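Local coordinates for protein enoyl-CoA hydratase (Mycobacterium tuberculosis, PDB 5KJP) that probably catalyses the reversible hydration of the double bond of 2-enoyl-CoA thioesters, a step of fatty acid metabolism, at residues Ser133-Pro138 against Gly182-Leu187. Residues are numbered along the deposited sequence; the frame is centred on the assembly and turned at random.
Sequences SAFGIP and GLVNVL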
loop_
_atom_site.group_PDB
_atom_site.type_symbol
_atom_site.label_atom_id
_atom_site.label_comp_id
_atom_site.label_asym_id
_atom_site.label_seq_id
_atom_site.Cartn_x
_atom_site.Cartn_y
_atom_site.Cartn_z
ATOM N N SER A 133 5.968 6.717 22.028
ATOM C CA SER A 133 7.182 6.640 21.223
ATOM C C SER A 133 6.995 7.412 19.912
ATOM O O SER A 133 5.888 7.856 19.591
ATOM C CB SER A 133 7.574 5.181 20.946
ATOM O OG SER A 133 6.617 4.504 20.150
ATOM N N ALA A 134 8.078 7.586 19.165
ATOM C CA ALA A 134 8.004 8.289 17.886
ATOM C C ALA A 134 9.052 7.789 16.908
ATOM O O ALA A 134 10.137 7.336 17.306
ATOM C CB ALA A 134 8.156 9.781 18.095
ATOM N N PHE A 135 8.709 7.885 15.627
ATOM C CA PHE A 135 9.579 7.503 14.520
ATOM C C PHE A 135 9.929 8.739 13.708
ATOM O O PHE A 135 9.393 9.815 13.948
ATOM C CB PHE A 135 8.891 6.459 13.631
ATOM C CG PHE A 135 8.490 5.216 14.372
ATOM C CD1 PHE A 135 7.313 5.180 15.113
ATOM C CD2 PHE A 135 9.301 4.096 14.354
ATOM C CE1 PHE A 135 6.953 4.042 15.819
ATOM C CE2 PHE A 135 8.945 2.950 15.053
ATOM C CZ PHE A 135 7.769 2.925 15.790
ATOM N N GLY A 136 10.823 8.586 12.742
ATOM C CA GLY A 136 11.145 9.687 11.857
ATOM C C GLY A 136 12.418 9.433 11.083
ATOM O O GLY A 136 13.281 8.642 11.502
ATOM N N ILE A 137 12.527 10.102 9.943
ATOM C CA ILE A 137 13.741 10.075 9.139
ATOM C C ILE A 137 14.126 11.520 8.802
ATOM O O ILE A 137 13.809 12.036 7.724
ATOM C CB ILE A 137 13.567 9.229 7.856
ATOM C CG1 ILE A 137 12.193 9.471 7.216
ATOM C CG2 ILE A 137 13.711 7.737 8.190
ATOM C CD1 ILE A 137 12.035 8.814 5.835
ATOM N N PRO A 138 14.800 12.191 9.745
ATOM C CA PRO A 138 15.116 13.616 9.625
ATOM C C PRO A 138 16.394 13.906 8.824
ATOM O O PRO A 138 16.894 15.031 8.887
ATOM C CB PRO A 138 15.282 14.047 11.083
ATOM C CG PRO A 138 15.819 12.836 11.760
ATOM C CD PRO A 138 15.190 11.646 11.059
ATOM N N GLY A 182 -0.595 1.846 9.890
ATOM C CA GLY A 182 -0.243 0.449 9.680
ATOM C C GLY A 182 1.224 0.089 9.856
ATOM O O GLY A 182 1.605 -1.059 9.635
ATOM N N LEU A 183 2.046 1.058 10.251
ATOM C CA LEU A 183 3.461 0.809 10.509
ATOM C C LEU A 183 3.653 0.054 11.825
ATOM O O LEU A 183 4.499 -0.840 11.935
ATOM C CB LEU A 183 4.240 2.121 10.546
ATOM C CG LEU A 183 5.716 2.028 10.942
ATOM C CD1 LEU A 183 6.509 1.248 9.889
ATOM C CD2 LEU A 183 6.310 3.415 11.182
ATOM N N VAL A 184 2.862 0.431 12.823
ATOM C CA VAL A 184 2.933 -0.192 14.137
ATOM C C VAL A 184 1.823 -1.232 14.269
ATOM O O VAL A 184 0.643 -0.922 14.104
ATOM C CB VAL A 184 2.814 0.858 15.269
ATOM C CG1 VAL A 184 2.568 0.179 16.606
ATOM C CG2 VAL A 184 4.073 1.745 15.324
ATOM N N ASN A 185 2.210 -2.471 14.552
ATOM C CA ASN A 185 1.256 -3.559 14.736
ATOM C C ASN A 185 0.487 -3.463 16.047
ATOM O O ASN A 185 -0.732 -3.644 16.090
ATOM C CB ASN A 185 1.989 -4.899 14.679
ATOM C CG ASN A 185 2.617 -5.151 13.332
ATOM O OD1 ASN A 185 3.754 -4.745 13.070
ATOM N ND2 ASN A 185 1.870 -5.810 12.457
ATOM N N VAL A 186 1.219 -3.187 17.119
ATOM C CA VAL A 186 0.664 -3.180 18.462
ATOM C C VAL A 186 1.096 -1.923 19.203
ATOM O O VAL A 186 2.292 -1.632 19.295
ATOM C CB VAL A 186 1.123 -4.433 19.261
ATOM C CG1 VAL A 186 0.653 -4.354 20.722
ATOM C CG2 VAL A 186 0.631 -5.718 18.583
ATOM N N LEU A 187 0.126 -1.169 19.707
ATOM C CA LEU A 187 0.414 -0.047 20.592
ATOM C C LEU A 187 0.433 -0.539 22.026
ATOM O O LEU A 187 -0.506 -1.202 22.467
ATOM C CB LEU A 187 -0.623 1.060 20.442
ATOM C CG LEU A 187 -0.492 2.012 19.263
ATOM C CD1 LEU A 187 -1.746 2.880 19.195
ATOM C CD2 LEU A 187 0.771 2.863 19.412
#
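Two acceptors of the second subunit, Glu165 OE1 and Ala161 O, grip Asn185 ND2, while Asn185 OD1 receives the backbone N-H of Ile127; this anchors the chain next to Val184, whose methyl packs against the ring of Phe135. Val184 CG2 lies 3.7 Å from Phe135 CE1 and 3.9 Å from Phe135 CZ, slanting in at the end of the ring remote from CB. With chi1 at 167°, Val184 turns CG2 anti to its carbonyl carbon and beside its backbone N, and this methyl meets the ring. Leu183 comes over one ring face instead: its CD2 is 4.3 Å from Phe135 CG and offset toward the rim. The contact is purely apolar and small, burying 107 Å² in all. The backbones stay well apart, with CA of Phe135 and CA of Leu183 separated by 9.9 Å, and the three side chains bridge the interval.

In the crotonase fold of this subunit, Phe135 belongs to a short three-stranded sheet, between strands 112-114 and 173-174, whereas 182-187 leads into strand 186-188, the outermost strand, within this chain, of the six-stranded sheet. Gly182 ends helix 175-180 in a Schellman motif, and Val184 O is tied back to that helix by His179 ND1. Ile127, from the neighbouring strand 126-130, touches both Phe135 and Leu183, and Phe135 also rests on Thr118 of helix 116-123, the start of which probably contributes to the oxyanion hole, as in other crotonases.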